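Local coordinates for protein Methylcobalamin\: coenzyme M methyltransferase (Methanosarcina mazei, PDB 4AY7) that transfers a methyl group from a methylated corrinoid to coenzyme M in methanogenesis, using a zinc ion held in a TIM barrel, at residues Val36-Ile41 against Ala50-Ala55; Glu43-Val48 against Gly98-Gln103; Leu65-His70 against Lys138-Lys143. All blocks are in the same frame, centred on the assembly; numbering follows the deposited sequence.

Contact 1: residues Val36-Ile41 against Ala50-Ala55; sequences VTQTGI and APWPEA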
# COMPACT_ATOMS: atom_id res chain seq x y z
N VAL A 36 -5.03 3.34 -2.34
CA VAL A 36 -3.63 3.33 -2.05
C VAL A 36 -3.20 1.87 -1.96
O VAL A 36 -2.03 1.59 -1.84
CB VAL A 36 -3.23 4.16 -0.80
CG1 VAL A 36 -3.66 5.61 -0.96
CG2 VAL A 36 -3.90 3.61 0.48
N THR A 37 -4.14 0.94 -2.06
CA THR A 37 -3.84 -0.46 -1.95
C THR A 37 -4.08 -1.06 -3.37
O THR A 37 -4.54 -0.36 -4.25
CB THR A 37 -4.80 -1.09 -0.93
OG1 THR A 37 -6.14 -0.75 -1.30
CG2 THR A 37 -4.52 -0.50 0.50
N GLN A 38 -3.84 -2.33 -3.57
CA GLN A 38 -3.78 -2.84 -4.95
C GLN A 38 -5.16 -2.73 -5.68
O GLN A 38 -6.23 -2.95 -5.07
CB GLN A 38 -3.18 -4.27 -4.97
CG GLN A 38 -4.15 -5.43 -4.93
CD GLN A 38 -4.75 -5.75 -6.30
OE1 GLN A 38 -4.06 -5.57 -7.31
NE2 GLN A 38 -6.06 -6.12 -6.36
N THR A 39 -5.10 -2.36 -6.95
CA THR A 39 -6.31 -2.10 -7.74
C THR A 39 -6.60 -3.08 -8.92
O THR A 39 -7.48 -2.85 -9.75
CB THR A 39 -6.15 -0.68 -8.33
OG1 THR A 39 -4.95 -0.62 -9.11
CG2 THR A 39 -6.08 0.36 -7.17
N GLY A 40 -5.83 -4.14 -9.03
CA GLY A 40 -6.04 -5.12 -10.12
C GLY A 40 -7.28 -5.97 -9.90
O GLY A 40 -7.40 -6.63 -8.87
N ILE A 41 -8.19 -5.97 -10.90
CA ILE A 41 -9.47 -6.74 -10.79
C ILE A 41 -9.64 -7.53 -12.06
O ILE A 41 -9.28 -7.05 -13.15
CB ILE A 41 -10.68 -5.86 -10.38
CG1 ILE A 41 -11.05 -4.86 -11.48
CG2 ILE A 41 -10.38 -5.08 -9.10
CD1 ILE A 41 -12.34 -4.09 -11.25
N ALA A 50 -4.91 -7.72 -19.86
CA ALA A 50 -3.68 -7.61 -19.02
C ALA A 50 -3.87 -8.49 -17.80
O ALA A 50 -3.97 -7.96 -16.67
CB ALA A 50 -3.44 -6.18 -18.60
N PRO A 51 -3.93 -9.82 -18.01
CA PRO A 51 -4.10 -10.70 -16.85
C PRO A 51 -2.83 -10.79 -15.96
O PRO A 51 -1.73 -10.64 -16.45
CB PRO A 51 -4.36 -12.05 -17.47
CG PRO A 51 -3.55 -12.02 -18.73
CD PRO A 51 -3.75 -10.61 -19.24
N TRP A 52 -3.04 -11.13 -14.70
CA TRP A 52 -1.98 -11.74 -13.89
C TRP A 52 -1.82 -13.13 -14.42
O TRP A 52 -2.79 -13.78 -14.87
CB TRP A 52 -2.41 -11.86 -12.44
CG TRP A 52 -2.70 -10.57 -11.68
CD1 TRP A 52 -2.49 -9.24 -12.10
CD2 TRP A 52 -3.21 -10.47 -10.32
NE1 TRP A 52 -2.83 -8.36 -11.11
CE2 TRP A 52 -3.31 -9.03 -10.02
CE3 TRP A 52 -3.65 -11.39 -9.37
CZ2 TRP A 52 -3.80 -8.58 -8.85
CZ3 TRP A 52 -4.16 -10.89 -8.17
CH2 TRP A 52 -4.17 -9.52 -7.89
N PRO A 53 -0.59 -13.67 -14.35
CA PRO A 53 0.63 -13.09 -13.83
C PRO A 53 1.41 -12.18 -14.76
O PRO A 53 2.31 -11.49 -14.30
CB PRO A 53 1.50 -14.32 -13.52
CG PRO A 53 1.01 -15.34 -14.42
CD PRO A 53 -0.47 -15.12 -14.52
N GLU A 54 1.08 -12.17 -16.04
CA GLU A 54 1.81 -11.38 -17.00
C GLU A 54 1.85 -9.93 -16.72
O GLU A 54 2.86 -9.28 -17.05
CB GLU A 54 1.24 -11.55 -18.42
CG GLU A 54 1.45 -12.96 -18.97
CD GLU A 54 0.15 -13.79 -18.88
OE1 GLU A 54 -0.52 -13.80 -17.77
OE2 GLU A 54 -0.22 -14.38 -19.94
N ALA A 55 0.76 -9.39 -16.16
CA ALA A 55 0.72 -8.00 -15.68
C ALA A 55 1.73 -7.72 -14.53
O ALA A 55 1.89 -6.55 -14.17
CB ALA A 55 -0.68 -7.55 -15.23

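Contact 2: residues Glu43-Val48 against Gly98-Gln103; sequences ELMDVV and GTKNRQ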
# COMPACT_ATOMS: atom_id res chain seq x y z
N GLU A 43 -12.18 -8.41 -13.80
CA GLU A 43 -13.07 -7.82 -14.83
C GLU A 43 -12.23 -6.95 -15.79
O GLU A 43 -12.40 -7.03 -17.03
CB GLU A 43 -14.22 -7.02 -14.24
CG GLU A 43 -15.11 -6.32 -15.30
CD GLU A 43 -16.47 -5.76 -14.80
OE1 GLU A 43 -16.87 -5.92 -13.59
OE2 GLU A 43 -17.18 -5.17 -15.67
N LEU A 44 -11.30 -6.18 -15.25
CA LEU A 44 -10.49 -5.24 -16.04
C LEU A 44 -9.34 -6.02 -16.72
O LEU A 44 -9.02 -5.76 -17.91
CB LEU A 44 -9.99 -4.06 -15.21
CG LEU A 44 -11.14 -3.10 -14.85
CD1 LEU A 44 -10.62 -1.91 -14.09
CD2 LEU A 44 -11.96 -2.69 -16.10
N MET A 45 -8.81 -7.04 -16.05
CA MET A 45 -7.80 -7.91 -16.70
C MET A 45 -8.40 -8.43 -18.00
O MET A 45 -7.73 -8.38 -19.00
CB MET A 45 -7.40 -9.12 -15.86
CG MET A 45 -6.66 -8.74 -14.58
SD MET A 45 -6.46 -10.27 -13.66
CE MET A 45 -6.18 -9.67 -11.96
N ASP A 46 -9.61 -8.95 -17.93
CA ASP A 46 -10.33 -9.46 -19.11
C ASP A 46 -10.58 -8.38 -20.19
O ASP A 46 -10.30 -8.63 -21.34
CB ASP A 46 -11.64 -10.13 -18.67
CG ASP A 46 -11.40 -11.51 -18.06
OD1 ASP A 46 -10.22 -11.95 -17.98
OD2 ASP A 46 -12.35 -12.19 -17.67
N VAL A 47 -11.06 -7.20 -19.81
CA VAL A 47 -11.45 -6.13 -20.78
C VAL A 47 -10.23 -5.69 -21.59
O VAL A 47 -10.25 -5.72 -22.83
CB VAL A 47 -12.07 -4.90 -20.08
CG1 VAL A 47 -12.19 -3.73 -21.05
CG2 VAL A 47 -13.45 -5.19 -19.46
N VAL A 48 -9.14 -5.32 -20.88
CA VAL A 48 -7.96 -4.77 -21.55
C VAL A 48 -6.87 -5.80 -21.74
O VAL A 48 -5.72 -5.43 -22.12
CB VAL A 48 -7.31 -3.66 -20.71
CG1 VAL A 48 -8.24 -2.45 -20.59
CG2 VAL A 48 -6.89 -4.19 -19.33
N GLY A 98 1.88 -17.00 -8.91
CA GLY A 98 0.42 -17.07 -8.73
C GLY A 98 -0.31 -17.13 -10.05
O GLY A 98 0.21 -17.59 -11.04
N THR A 99 -1.57 -16.75 -10.02
CA THR A 99 -2.51 -16.98 -11.12
C THR A 99 -3.36 -15.75 -11.29
O THR A 99 -3.25 -14.70 -10.57
CB THR A 99 -3.52 -18.09 -10.75
OG1 THR A 99 -4.32 -17.62 -9.64
CG2 THR A 99 -2.82 -19.40 -10.40
N LYS A 100 -4.27 -15.87 -12.26
CA LYS A 100 -5.15 -14.80 -12.54
C LYS A 100 -5.84 -14.22 -11.28
O LYS A 100 -6.09 -13.02 -11.22
CB LYS A 100 -6.19 -15.22 -13.59
CG LYS A 100 -6.70 -14.04 -14.38
CD LYS A 100 -7.78 -14.53 -15.32
CE LYS A 100 -8.41 -13.38 -16.03
NZ LYS A 100 -9.42 -13.94 -16.98
N ASN A 101 -6.16 -15.00 -10.26
CA ASN A 101 -6.74 -14.36 -9.07
C ASN A 101 -6.01 -14.62 -7.72
O ASN A 101 -6.56 -14.34 -6.67
CB ASN A 101 -8.22 -14.64 -8.99
CG ASN A 101 -8.51 -16.07 -8.72
OD1 ASN A 101 -7.99 -16.95 -9.40
ND2 ASN A 101 -9.36 -16.32 -7.74
N ARG A 102 -4.77 -15.11 -7.78
CA ARG A 102 -4.02 -15.48 -6.60
C ARG A 102 -2.71 -14.66 -6.76
O ARG A 102 -2.01 -14.88 -7.73
CB ARG A 102 -3.71 -16.97 -6.67
CG ARG A 102 -3.45 -17.70 -5.36
CD ARG A 102 -3.41 -19.22 -5.57
NE ARG A 102 -2.12 -19.54 -6.17
CZ ARG A 102 -1.83 -20.58 -6.96
NH1 ARG A 102 -2.76 -21.51 -7.29
NH2 ARG A 102 -0.59 -20.65 -7.46
N GLN A 103 -2.47 -13.74 -5.84
CA GLN A 103 -1.34 -12.79 -5.93
C GLN A 103 -0.02 -13.56 -5.78
O GLN A 103 -0.01 -14.59 -5.17
CB GLN A 103 -1.38 -11.72 -4.80
CG GLN A 103 -2.37 -10.69 -5.11
CD GLN A 103 -2.45 -9.62 -4.04
OE1 GLN A 103 -2.84 -9.90 -2.89
NE2 GLN A 103 -2.09 -8.38 -4.42

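Contact 3: residues Leu65-His70 against Lys138-Lys143; sequences LALANH and KIIREK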
# COMPACT_ATOMS: atom_id res chain seq x y z
N LEU A 65 -3.23 -2.34 -17.14
CA LEU A 65 -4.19 -2.70 -16.12
C LEU A 65 -4.40 -1.61 -15.05
O LEU A 65 -5.57 -1.43 -14.51
CB LEU A 65 -3.80 -3.94 -15.43
CG LEU A 65 -4.69 -4.53 -14.38
CD1 LEU A 65 -6.09 -4.90 -14.95
CD2 LEU A 65 -3.93 -5.72 -13.82
N ALA A 66 -3.31 -0.89 -14.71
CA ALA A 66 -3.42 0.21 -13.70
C ALA A 66 -4.29 1.35 -14.18
O ALA A 66 -5.15 1.93 -13.44
CB ALA A 66 -2.04 0.77 -13.39
N LEU A 67 -4.05 1.69 -15.43
CA LEU A 67 -4.74 2.79 -16.02
C LEU A 67 -6.21 2.44 -16.14
O LEU A 67 -7.06 3.32 -16.06
CB LEU A 67 -4.19 3.15 -17.39
CG LEU A 67 -2.88 3.94 -17.40
CD1 LEU A 67 -3.05 5.46 -17.37
CD2 LEU A 67 -2.09 3.55 -16.18
N ALA A 68 -6.51 1.15 -16.33
CA ALA A 68 -7.86 0.69 -16.57
C ALA A 68 -8.71 0.91 -15.33
O ALA A 68 -9.89 1.28 -15.50
CB ALA A 68 -7.89 -0.79 -17.04
N ASN A 69 -8.14 0.74 -14.12
CA ASN A 69 -8.88 1.00 -12.89
C ASN A 69 -8.68 2.45 -12.42
O ASN A 69 -8.68 2.75 -11.18
CB ASN A 69 -8.51 0.02 -11.73
CG ASN A 69 -9.60 -0.04 -10.64
OD1 ASN A 69 -10.54 0.77 -10.69
ND2 ASN A 69 -9.51 -0.99 -9.70
N HIS A 70 -8.43 3.31 -13.42
CA HIS A 70 -8.47 4.74 -13.29
C HIS A 70 -9.45 5.25 -14.31
O HIS A 70 -10.39 5.98 -13.99
CB HIS A 70 -7.07 5.34 -13.50
CG HIS A 70 -7.09 6.80 -13.73
ND1 HIS A 70 -7.60 7.66 -12.82
CD2 HIS A 70 -6.68 7.57 -14.81
CE1 HIS A 70 -7.53 8.92 -13.29
NE2 HIS A 70 -6.96 8.87 -14.51
N LYS A 138 6.74 5.28 -15.52
CA LYS A 138 7.01 6.25 -16.62
C LYS A 138 5.99 6.15 -17.73
O LYS A 138 5.56 7.17 -18.29
CB LYS A 138 8.38 6.01 -17.20
CG LYS A 138 9.46 6.27 -16.16
CD LYS A 138 10.82 5.82 -16.67
CE LYS A 138 11.66 5.16 -15.55
NZ LYS A 138 12.40 4.04 -16.19
N ILE A 139 5.57 4.94 -18.04
CA ILE A 139 4.51 4.76 -19.06
C ILE A 139 3.19 5.40 -18.59
O ILE A 139 2.50 6.05 -19.37
CB ILE A 139 4.24 3.32 -19.32
CG1 ILE A 139 5.49 2.67 -19.97
CG2 ILE A 139 3.04 3.12 -20.28
CD1 ILE A 139 5.31 1.16 -20.14
N ILE A 140 2.81 5.14 -17.33
CA ILE A 140 1.60 5.78 -16.71
C ILE A 140 1.67 7.33 -16.75
O ILE A 140 0.81 7.96 -17.33
CB ILE A 140 1.38 5.30 -15.27
CG1 ILE A 140 1.02 3.81 -15.32
CG2 ILE A 140 0.36 6.20 -14.52
CD1 ILE A 140 1.12 3.12 -13.96
N ARG A 141 2.78 7.89 -16.28
CA ARG A 141 3.00 9.32 -16.34
C ARG A 141 2.85 9.88 -17.73
O ARG A 141 2.20 10.90 -17.93
CB ARG A 141 4.37 9.73 -15.79
CG ARG A 141 4.60 11.23 -15.87
CD ARG A 141 3.60 12.06 -15.01
NE ARG A 141 3.75 11.78 -13.58
CZ ARG A 141 2.74 11.83 -12.67
NH1 ARG A 141 1.48 12.09 -13.04
NH2 ARG A 141 2.99 11.60 -11.38
N GLU A 142 3.42 9.23 -18.72
CA GLU A 142 3.34 9.76 -20.04
C GLU A 142 1.91 9.77 -20.52
O GLU A 142 1.54 10.66 -21.27
CB GLU A 142 4.23 8.95 -21.02
CG GLU A 142 4.21 9.53 -22.42
CD GLU A 142 5.34 9.00 -23.31
OE1 GLU A 142 5.95 7.91 -23.01
OE2 GLU A 142 5.59 9.68 -24.34
N LYS A 143 1.12 8.78 -20.15
CA LYS A 143 -0.26 8.70 -20.64
C LYS A 143 -1.20 9.65 -19.91
O LYS A 143 -2.07 10.26 -20.54
CB LYS A 143 -0.85 7.32 -20.49
CG LYS A 143 -1.88 7.09 -21.58
CD LYS A 143 -3.23 6.63 -21.06
CE LYS A 143 -4.21 6.46 -22.23
NZ LYS A 143 -5.03 5.23 -21.95

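Contact 1: residues Val36-Ile41 against Ala50-Ala55
G40 and W52 bring the two backbones nearest to each other, with 8.6 Å between their CA atoms, and no backbone bond joins the segments. Both belong to the TIM barrel of the uroporphyrinogen decarboxylase family, 36-41 being the loop that leads into helix 42-48. Q38 binds coenzyme M, which is absent from this model, and the zinc ion lies about 10 Å from its side chain. The Q38 amide is clamped onto the backbone of G40. Q38 NE2 donates to G40 O at 2.9 Å in an almost straight bond (176°) that lies in the amide plane of Q38. Q38 OE1 accepts from G40 N, also at 2.9 Å, but here the donor sits above the carbonyl plane. A bend at chi2 (81°) curls the chain back for this, and Q38 NE2 makes a further bond to I327 O. The clamp fixes the amide's rotation and leaves Q38 OE1 against the indole edge, near the ring plane, 3.4 Å from W52 CZ2. Amide and indole planes are 71° apart. An alanine in place of Q38 is likely to leave G40 N and G40 O without these partners and open a gap beside the indole, besides removing a group that binds coenzyme M. The W52 ring also meets H56 and Y82, and its side chain touches Q103, a second residue that binds coenzyme M. G40 offers the indole only its backbone: G40 O lies 4.1 Å from W52 CZ2.

Contact 2: residues Glu43-Val48 against Gly98-Gln103
K100 and D46 form the salt bridge of this contact, its one polar bond across the segments, with K100 NZ directed at D46 OD1. The modelled separation of K100 NZ and D46 OD1, 2.4 Å, is too short to be trusted as a length, so the detail of the bond is doubtful. D46 OD2 stands back at 3.5 Å from K100 NZ. The lysine reaches the carboxylate with a chain extended beyond CG, and the side chain of D46 crosses it at about a right angle. D46 is exposed and K100 partly so, and solvent may weaken the pairing.

Further in, M45 slides past K100 in the opposite direction. With CG beside the backbone N (chi1 -66°) and the chain extended from there, the thioether of M45 is carried across to the lysine's root. M45 SD comes to 3.8 Å from K100 CG. M45 CE lies 3.4 Å from K100 O. That carbonyl oxygen is buried here with no hydrogen-bond partner in the model; its neighbour across the contact is the methyl group of a methionine.

The segment 98-103 is the tip of a beta-hairpin between strands 94-96 and 105-108. T99 and R102 are a hydrogen-bonded antiparallel pair, T99 N to R102 O at 3.0 Å and R102 N to T99 O at 3.2 Å, closing a type I turn with K100 and N101 at its corners. T99 OG1 accepts from N101 N at 3.3 Å, an ST turn that braces the same bend, while T99 CG2 rests over one face of the R102 guanidinium, offset toward its rim. Beyond the turn, Q103, which binds coenzyme M, gives NE2 to a hydrogen bond with Y82 O.

Contact 3: residues Leu65-His70 against Lys138-Lys143
L67 and I140 form the tight part of this helix pair: L67 CD2 is modelled 3.2 Å from I140 CG1. That is shorter than carbon atoms normally allow, so the exact closeness is doubtful, but the leucine methyl clearly nests against the isoleucine, with I140 CB, CG2 and CD1 all within 4.0 Å of L67 CD2. In I140, CG1 anti to the carbonyl carbon and CD1 extended beyond it (chi2 165°) bring I140 CD1 to A66 CB at a relaxed 4.0 Å. No hydrogen bond crosses between the segments.

The solvent side is looser. K143 crosses L67 at a slant, touching it only through its aliphatic part, K143 CD to L67 CD1 at 3.9 Å. Its NZ continues past to a salt bridge with E71, so the lysine's aliphatic chain lies against L67 while its charge is matched further along helix 59-71.

The axes of 65-70 and 138-143 approach to 10.7 Å and cross at -40°, running in broadly the same direction. Beneath them, A66, L67 and I140 all pack on V78, and I140 also on L80, so helices 59-71 and 130-144 sit side by side over strand 78-80 of the barrel, with helix 42-48 packed against L65 and A68.

How the contacts relate
Contacts 1 and 3 are buried, whereas contact 2 runs from a buried methionine out to an exposed ion pair. Contact 1, with Q38 about 10 Å from the zinc, is polar chemistry beside an aromatic edge in the coenzyme M site; contact 3 is apolar helix packing on the barrel wall. Contacts 1 and 2 adjoin, their centres 6 Å apart: the indole of W52 lies against M45 CE and K100 O, and A50 N probably bonds to M45 O. Segment 65-70 joins contact 3 to both, with L65 packed on A50, W52 and M45, while N69 ND2 probably bonds to T39 O. Q38 and Q103, one each from contacts 1 and 2, touch in the same site.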